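Local coordinates for protein putative S41 protease (PDB 3K50) that is a putative serine protease of peptidase family S41 that probably cleaves peptide bonds, its exact substrate and cellular role being unknown, at residues A[260-265]-A[271-276]; A[312-317]-A[353-358]. One frame throughout, in Å; residues are numbered along the deposited sequence.

Overall arrangement
Both contacts lie toward the periphery of the S41 peptidase region, their centres about 15 Å apart. Contact 1 is a beta hairpin, partly buried, at one side of an antiparallel sheet. Contact 2 is a smaller surface meeting of two loops. Strand 342-352 links them: it pairs with strand 258-263 of the hairpin and then runs into the turn of contact 2. The two also touch directly, where L261 packs on N353. Their chemistry differs. Residues 260-265 and 271-276 are joined by backbone bonds, a salt bridge and waters. Residues 312-317 and 353-358 meet by van der Waals contact, carbons of P314 and A354 lying against polar side-chain ends.

Contact 1: residues A[260-265]-A[271-276]; sequences ALLRYS and ANQDLT
D274 OD1 is gripped by both terminal nitrogens of R263 in an end-on salt bridge. R263 NH2 approaches on the syn lone pair of D274 OD1, at 3.0 Å. NH1 comes nearly along the C-O axis of the same oxygen. The carboxylate and guanidinium planes are 32° apart. The R263 chain bends at chi2 (-66°), which turns the guanidinium back toward residues 271-276, edge-on to D274 OD1. NH1 also bonds L262 O from above the carbonyl plane, while Q273 N reaches that oxygen in the plane.

The strands form an antiparallel hairpin. A260-L275 and L262-Q273 are hydrogen-bonded pairs, with L262 N 2.8 Å from Q273 O. On the side of A260 and L262, L262 CD1 meets L275 CD1 at 3.8 Å.

Beyond the ladder, N272 OD1 accepts from Y264 N at 2.9 Å, an almost straight bond (173°). A271 CB sits over the Y264 ring centre in a CH-pi contact, 3.5 Å from the centroid. One water joins Y264 OH, A271 O and Q273 OE1. Y264 OH also bonds K333. Polar bonds thus fix the guanidinium in two directions and continue the hairpin's pairing past its last regular bridge.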
ATOM      1  N   ALA A 260      -4.071  19.824  -1.994  1.00 28.57           N
ATOM      2  CA  ALA A 260      -5.052  19.018  -2.726  1.00 27.26           C
ATOM      3  C   ALA A 260      -6.418  19.649  -2.742  1.00 29.49           C
ATOM      4  O   ALA A 260      -6.844  20.307  -1.762  1.00 31.59           O
ATOM      5  CB  ALA A 260      -5.133  17.591  -2.163  1.00 28.11           C
ATOM      6  N   LEU A 261      -7.110  19.431  -3.862  1.00 30.51           N
ATOM      7  CA  LEU A 261      -8.422  20.008  -4.124  1.00 28.55           C
ATOM      8  C   LEU A 261      -9.330  18.830  -4.314  1.00 30.72           C
ATOM      9  O   LEU A 261      -9.265  18.158  -5.330  1.00 27.12           O
ATOM     10  CB  LEU A 261      -8.374  20.894  -5.369  1.00 33.00           C
ATOM     11  CG  LEU A 261      -7.360  22.052  -5.510  1.00 31.73           C
ATOM     12  CD1 LEU A 261      -7.612  22.731  -6.827  1.00 32.05           C
ATOM     13  CD2 LEU A 261      -7.433  23.058  -4.337  1.00 32.11           C
ATOM     14  N   LEU A 262     -10.140  18.542  -3.296  1.00 28.40           N
ATOM     15  CA  LEU A 262     -11.123  17.473  -3.355  1.00 29.37           C
ATOM     16  C   LEU A 262     -12.406  18.027  -3.972  1.00 31.48           C
ATOM     17  O   LEU A 262     -13.042  18.910  -3.382  1.00 26.24           O
ATOM     18  CB  LEU A 262     -11.418  16.914  -1.957  1.00 28.81           C
ATOM     19  CG  LEU A 262     -10.324  16.007  -1.287  1.00 29.48           C
ATOM     20  CD1 LEU A 262      -8.969  16.582  -1.269  1.00 37.51           C
ATOM     21  CD2 LEU A 262     -10.703  15.642   0.107  1.00 27.12           C
ATOM     22  N   ARG A 263     -12.771  17.498  -5.139  1.00 27.45           N
ATOM     23  CA  ARG A 263     -13.956  17.903  -5.871  1.00 26.58           C
ATOM     24  C   ARG A 263     -14.931  16.737  -6.144  1.00 28.21           C
ATOM     25  O   ARG A 263     -14.622  15.774  -6.861  1.00 28.60           O
ATOM     26  CB  ARG A 263     -13.505  18.602  -7.128  1.00 29.06           C
ATOM     27  CG  ARG A 263     -12.621  19.821  -6.855  1.00 25.09           C
ATOM     28  CD  ARG A 263     -13.420  20.887  -6.157  1.00 26.59           C
ATOM     29  NE  ARG A 263     -12.733  22.177  -5.992  1.00 28.12           N
ATOM     30  CZ  ARG A 263     -12.068  22.551  -4.902  1.00 28.29           C
ATOM     31  NH1 ARG A 263     -11.957  21.748  -3.854  1.00 30.12           N
ATOM     32  NH2 ARG A 263     -11.535  23.742  -4.876  1.00 31.31           N
ATOM     33  N   TYR A 264     -16.088  16.842  -5.499  1.00 29.29           N
ATOM     34  CA  TYR A 264     -17.168  15.858  -5.564  1.00 29.45           C
ATOM     35  C   TYR A 264     -18.094  16.144  -6.766  1.00 29.89           C
ATOM     36  O   TYR A 264     -17.835  17.066  -7.537  1.00 29.28           O
ATOM     37  CB  TYR A 264     -17.931  15.888  -4.239  1.00 28.27           C
ATOM     38  CG  TYR A 264     -17.117  15.336  -3.085  1.00 30.04           C
ATOM     39  CD1 TYR A 264     -16.104  16.084  -2.496  1.00 25.27           C
ATOM     40  CD2 TYR A 264     -17.406  14.103  -2.541  1.00 31.00           C
ATOM     41  CE1 TYR A 264     -15.356  15.606  -1.435  1.00 29.39           C
ATOM     42  CE2 TYR A 264     -16.638  13.608  -1.460  1.00 31.86           C
ATOM     43  CZ  TYR A 264     -15.623  14.371  -0.929  1.00 26.04           C
ATOM     44  OH  TYR A 264     -14.875  13.893   0.126  1.00 33.24           O
ATOM     45  N   SER A 265     -19.187  15.395  -6.902  1.00 29.84           N
ATOM     46  CA  SER A 265     -20.126  15.559  -8.033  1.00 29.95           C
ATOM     47  C   SER A 265     -20.973  16.799  -7.786  1.00 30.34           C
ATOM     48  O   SER A 265     -20.910  17.366  -6.708  1.00 30.40           O
ATOM     49  CB  SER A 265     -21.071  14.373  -8.130  1.00 25.34           C
ATOM     50  OG  SER A 265     -22.084  14.454  -7.081  1.00 24.75           O
ATOM     51  N   ALA A 271     -19.326  18.830   0.181  1.00 29.82           N
ATOM     52  CA  ALA A 271     -18.159  18.028   0.636  1.00 30.71           C
ATOM     53  C   ALA A 271     -16.810  18.514   0.109  1.00 28.20           C
ATOM     54  O   ALA A 271     -15.768  18.110   0.606  1.00 29.42           O
ATOM     55  CB  ALA A 271     -18.363  16.528   0.302  1.00 33.41           C
ATOM     56  N   ASN A 272     -16.802  19.394  -0.877  1.00 29.66           N
ATOM     57  CA  ASN A 272     -15.553  19.839  -1.481  1.00 29.50           C
ATOM     58  C   ASN A 272     -14.647  20.362  -0.391  1.00 32.01           C
ATOM     59  O   ASN A 272     -15.130  20.987   0.580  1.00 30.60           O
ATOM     60  CB  ASN A 272     -15.798  20.934  -2.549  1.00 31.24           C
ATOM     61  CG  ASN A 272     -16.421  20.423  -3.814  1.00 28.48           C
ATOM     62  OD1 ASN A 272     -16.704  19.237  -3.945  1.00 27.52           O
ATOM     63  ND2 ASN A 272     -16.685  21.332  -4.760  1.00 26.55           N
ATOM     64  N   GLN A 273     -13.342  20.129  -0.549  1.00 32.18           N
ATOM     65  CA  GLN A 273     -12.349  20.531   0.430  1.00 34.36           C
ATOM     66  C   GLN A 273     -11.055  20.918  -0.205  1.00 32.71           C
ATOM     67  O   GLN A 273     -10.622  20.233  -1.139  1.00 30.53           O
ATOM     68  CB  GLN A 273     -11.943  19.375   1.342  1.00 32.59           C
ATOM     69  CG  GLN A 273     -12.662  19.149   2.526  1.00 37.30           C
ATOM     70  CD  GLN A 273     -11.954  18.132   3.430  1.00 38.79           C
ATOM     71  OE1 GLN A 273     -12.005  16.933   3.177  1.00 44.79           O
ATOM     72  NE2 GLN A 273     -11.334  18.618   4.508  1.00 43.63           N
ATOM     73  N   ASP A 274     -10.403  21.943   0.373  1.00 29.26           N
ATOM     74  CA  ASP A 274      -9.084  22.436  -0.055  1.00 30.61           C
ATOM     75  C   ASP A 274      -8.122  22.072   1.065  1.00 32.04           C
ATOM     76  O   ASP A 274      -8.143  22.687   2.149  1.00 34.02           O
ATOM     77  CB  ASP A 274      -9.062  23.984  -0.247  1.00 28.50           C
ATOM     78  CG  ASP A 274      -9.824  24.442  -1.480  1.00 30.76           C
ATOM     79  OD1 ASP A 274     -10.032  23.573  -2.286  1.00 29.45           O
ATOM     80  OD2 ASP A 274     -10.143  25.639  -1.724  1.00 29.19           O
ATOM     81  N   LEU A 275      -7.303  21.071   0.841  1.00 28.78           N
ATOM     82  CA  LEU A 275      -6.276  20.688   1.828  1.00 31.21           C
ATOM     83  C   LEU A 275      -5.013  21.488   1.548  1.00 29.03           C
ATOM     84  O   LEU A 275      -4.569  21.640   0.397  1.00 30.40           O
ATOM     85  CB  LEU A 275      -5.995  19.201   1.755  1.00 26.82           C
ATOM     86  CG  LEU A 275      -7.215  18.255   1.935  1.00 28.85           C
ATOM     87  CD1 LEU A 275      -6.809  16.857   1.864  1.00 26.47           C
ATOM     88  CD2 LEU A 275      -8.005  18.544   3.273  1.00 27.41           C
ATOM     89  N   THR A 276      -4.424  21.997   2.615  1.00 29.24           N
ATOM     90  CA  THR A 276      -3.158  22.676   2.539  1.00 30.60           C
ATOM     91  C   THR A 276      -2.022  21.918   3.229  1.00 30.70           C
ATOM     92  O   THR A 276      -2.244  20.925   3.942  1.00 30.02           O
ATOM     93  CB  THR A 276      -3.240  24.043   3.255  1.00 32.84           C
ATOM     94  OG1 THR A 276      -3.397  23.834   4.691  1.00 30.87           O
ATOM     95  CG2 THR A 276      -4.368  24.871   2.680  1.00 33.12           C
TER
HETATM   96  O   HOH W   1     -14.500  15.989   1.745  1.00 36.49           O
HETATM   97  O   HOH W   2     -16.990  19.867  -7.685  1.00 46.66           O

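Contact 2: residues A[312-317]-A[353-358]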
ATOM      1  N   LEU A 312       2.763  16.355  -4.079  1.00 27.76           N
ATOM      2  CA  LEU A 312       4.113  16.877  -3.843  1.00 31.10           C
ATOM      3  C   LEU A 312       4.878  17.290  -5.131  1.00 31.40           C
ATOM      4  O   LEU A 312       5.742  18.181  -5.057  1.00 31.28           O
ATOM      5  CB  LEU A 312       4.964  15.900  -3.080  1.00 31.97           C
ATOM      6  CG  LEU A 312       4.508  15.611  -1.668  1.00 29.15           C
ATOM      7  CD1 LEU A 312       5.467  14.572  -1.118  1.00 35.90           C
ATOM      8  CD2 LEU A 312       4.480  16.909  -0.839  1.00 25.81           C
ATOM      9  N   ASN A 313       4.579  16.661  -6.275  1.00 31.17           N
ATOM     10  CA  ASN A 313       5.240  16.979  -7.589  1.00 33.47           C
ATOM     11  C   ASN A 313       5.456  18.449  -7.911  1.00 35.63           C
ATOM     12  O   ASN A 313       6.554  18.817  -8.340  1.00 35.17           O
ATOM     13  CB  ASN A 313       4.512  16.321  -8.807  1.00 32.35           C
ATOM     14  CG  ASN A 313       5.131  14.971  -9.222  1.00 36.86           C
ATOM     15  OD1 ASN A 313       6.314  14.758  -8.984  1.00 33.73           O
ATOM     16  ND2 ASN A 313       4.358  14.093  -9.908  1.00 33.11           N
ATOM     17  N   PRO A 314       4.412  19.275  -7.798  1.00 33.99           N
ATOM     18  CA  PRO A 314       4.558  20.721  -8.087  1.00 35.30           C
ATOM     19  C   PRO A 314       5.427  21.510  -7.124  1.00 34.13           C
ATOM     20  O   PRO A 314       5.823  22.615  -7.452  1.00 31.56           O
ATOM     21  CB  PRO A 314       3.126  21.254  -7.947  1.00 35.26           C
ATOM     22  CG  PRO A 314       2.253  20.077  -8.035  1.00 35.51           C
ATOM     23  CD  PRO A 314       3.011  18.924  -7.531  1.00 34.19           C
ATOM     24  N   TYR A 315       5.702  20.959  -5.947  1.00 29.86           N
ATOM     25  CA  TYR A 315       6.408  21.699  -4.912  1.00 32.95           C
ATOM     26  C   TYR A 315       7.832  21.267  -4.575  1.00 34.39           C
ATOM     27  O   TYR A 315       8.489  21.950  -3.809  1.00 34.47           O
ATOM     28  CB  TYR A 315       5.616  21.581  -3.624  1.00 30.09           C
ATOM     29  CG  TYR A 315       4.350  22.352  -3.642  1.00 27.43           C
ATOM     30  CD1 TYR A 315       4.374  23.731  -3.505  1.00 32.88           C
ATOM     31  CD2 TYR A 315       3.105  21.715  -3.799  1.00 30.47           C
ATOM     32  CE1 TYR A 315       3.190  24.475  -3.528  1.00 30.26           C
ATOM     33  CE2 TYR A 315       1.908  22.470  -3.849  1.00 29.97           C
ATOM     34  CZ  TYR A 315       1.971  23.838  -3.667  1.00 33.57           C
ATOM     35  OH  TYR A 315       0.838  24.594  -3.666  1.00 28.97           O
HETATM   36  N   MSE A 316       8.239  20.105  -5.059  1.00 32.05           N
HETATM   37  CA  MSE A 316       9.537  19.553  -4.740  1.00 32.55           C
HETATM   38  C   MSE A 316       9.875  18.526  -5.833  1.00 35.15           C
HETATM   39  O   MSE A 316       9.023  18.211  -6.699  1.00 28.78           O
HETATM   40  CB  MSE A 316       9.548  18.984  -3.288  1.00 37.07           C
HETATM   41  CG  MSE A 316       8.689  17.834  -3.018  1.00 32.48           C
HETATM   42 SE   MSE A 316       8.526  17.301  -1.132  0.75 26.47          SE
HETATM   43  CE  MSE A 316      10.376  16.840  -0.411  1.00 26.86           C
ATOM     44  N   LYS A 317      11.148  18.109  -5.850  1.00 33.59           N
ATOM     45  CA  LYS A 317      11.639  17.096  -6.764  1.00 32.98           C
ATOM     46  C   LYS A 317      11.301  15.734  -6.171  1.00 28.41           C
ATOM     47  O   LYS A 317      11.760  15.347  -5.039  1.00 27.44           O
ATOM     48  CB  LYS A 317      13.172  17.232  -6.980  1.00 32.60           C
ATOM     49  CG  LYS A 317      13.749  16.213  -8.010  1.00 34.96           C
ATOM     50  CD  LYS A 317      15.283  16.431  -8.194  1.00 38.28           C
ATOM     51  CE  LYS A 317      15.977  15.419  -9.115  1.00 52.81           C
ATOM     52  NZ  LYS A 317      17.470  15.468  -8.869  1.00 55.44           N
ATOM     53  N   ASN A 353      -4.089  18.203  -7.659  1.00 30.74           N
ATOM     54  CA  ASN A 353      -2.984  18.871  -7.010  1.00 30.53           C
ATOM     55  C   ASN A 353      -3.219  20.398  -7.144  1.00 33.09           C
ATOM     56  O   ASN A 353      -4.228  20.841  -7.697  1.00 29.48           O
ATOM     57  CB  ASN A 353      -1.610  18.433  -7.578  1.00 25.89           C
ATOM     58  CG  ASN A 353      -1.410  18.720  -9.042  1.00 31.48           C
ATOM     59  OD1 ASN A 353      -2.057  19.585  -9.670  1.00 29.77           O
ATOM     60  ND2 ASN A 353      -0.431  18.003  -9.607  1.00 26.89           N
ATOM     61  N   ALA A 354      -2.248  21.188  -6.710  1.00 34.26           N
ATOM     62  CA  ALA A 354      -2.353  22.663  -6.728  1.00 34.10           C
ATOM     63  C   ALA A 354      -2.401  23.207  -8.156  1.00 35.61           C
ATOM     64  O   ALA A 354      -2.852  24.316  -8.363  1.00 38.75           O
ATOM     65  CB  ALA A 354      -1.179  23.267  -5.958  1.00 29.24           C
ATOM     66  N   GLU A 355      -1.943  22.429  -9.135  1.00 35.36           N
ATOM     67  CA  GLU A 355      -2.010  22.816 -10.535  1.00 37.94           C
ATOM     68  C   GLU A 355      -3.289  22.315 -11.224  1.00 37.98           C
ATOM     69  O   GLU A 355      -3.375  22.325 -12.470  1.00 34.20           O
ATOM     70  CB  GLU A 355      -0.793  22.313 -11.318  1.00 35.52           C
ATOM     71  CG  GLU A 355       0.544  22.963 -10.944  1.00 41.87           C
ATOM     72  CD  GLU A 355       1.736  22.346 -11.724  1.00 45.72           C
ATOM     73  OE1 GLU A 355       1.515  21.441 -12.591  1.00 52.35           O
ATOM     74  OE2 GLU A 355       2.904  22.738 -11.451  1.00 59.15           O
ATOM     75  N   GLU A 356      -4.274  21.930 -10.417  1.00 35.34           N
ATOM     76  CA  GLU A 356      -5.553  21.440 -10.886  1.00 34.20           C
ATOM     77  C   GLU A 356      -5.480  20.171 -11.737  1.00 31.74           C
ATOM     78  O   GLU A 356      -6.336  19.967 -12.573  1.00 25.80           O
ATOM     79  CB  GLU A 356      -6.303  22.531 -11.669  1.00 36.52           C
ATOM     80  CG  GLU A 356      -6.316  23.888 -10.935  1.00 35.59           C
ATOM     81  CD  GLU A 356      -6.990  25.008 -11.723  1.00 40.13           C
ATOM     82  OE1 GLU A 356      -8.150  24.860 -12.180  1.00 41.51           O
ATOM     83  OE2 GLU A 356      -6.328  26.036 -11.811  1.00 41.15           O
ATOM     84  N   LYS A 357      -4.549  19.286 -11.432  1.00 27.52           N
ATOM     85  CA  LYS A 357      -4.346  18.056 -12.214  1.00 36.08           C
ATOM     86  C   LYS A 357      -4.259  16.809 -11.353  1.00 30.72           C
ATOM     87  O   LYS A 357      -3.911  16.907 -10.184  1.00 30.36           O
ATOM     88  CB  LYS A 357      -3.071  18.204 -13.091  1.00 36.82           C
ATOM     89  CG  LYS A 357      -3.246  19.212 -14.209  1.00 45.53           C
ATOM     90  CD  LYS A 357      -1.968  19.690 -14.869  1.00 46.26           C
ATOM     91  CE  LYS A 357      -1.318  18.694 -15.780  1.00 50.11           C
ATOM     92  NZ  LYS A 357      -0.688  19.379 -16.990  1.00 41.43           N
ATOM     93  N   SER A 358      -4.653  15.683 -11.959  1.00 30.29           N
ATOM     94  CA  SER A 358      -4.585  14.319 -11.416  1.00 28.21           C
ATOM     95  C   SER A 358      -4.462  13.412 -12.640  1.00 31.02           C
ATOM     96  O   SER A 358      -5.110  12.393 -12.755  1.00 33.27           O
ATOM     97  CB  SER A 358      -5.812  13.966 -10.575  1.00 30.53           C
ATOM     98  OG  SER A 358      -7.046  14.200 -11.233  1.00 31.31           O
TER
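The Y315 side chain extends beside A354 and presents the phenol end of its ring. A354 CB lies 3.3 Å from Y315 OH. The same A354 CB is 3.8 Å from Y315 CE2. The methyl therefore meets the hydroxyl and the adjoining ring corner. It approaches the ring obliquely. The first torsion of Y315 (chi1 -71°) sets CG anti to the carbonyl carbon, which places the hydroxyl end of the ring against A354 CB. Its hydroxyl has a polar partner in L258 O, on the strand that pairs with 342-352. F277 meets the Y315 ring edge-to-face.

P314 turns its ring toward the same loop and touches it with two carbons. P314 CG is 3.7 Å from N353 ND2, and the two side chains lie at a slant to each other. P314 CB is 3.8 Å from E355 OE2. The E355 chain is extended beyond CG, which carries its carboxylate out to the proline. Both approaches are van der Waals contacts between a ring carbon and a polar group.

Residues 353-356 form a type I beta turn just after strand 342-352, with E356 N bonded to N353 O. The facing loop leads from helix 304-312 to strand 317-322. That loop belongs to a beta-alpha-beta crossover: strand 292-297, helix 304-312 and strand 317-322, the two strands being parallel neighbours in the mixed sheet.

N353 has CG between the backbone N and the carbonyl carbon (chi1 61°). This folds its amide back over the turn. OD1 accepts from K357 N, 3.1 Å from N353 OD1, with the donor above the carbonyl plane. A weak bond from E355 N reaches the same oxygen. On the other branch of the amide, ND2 bonds N310 O of helix 304-312, and N310 ND2 in turn bonds K357 O.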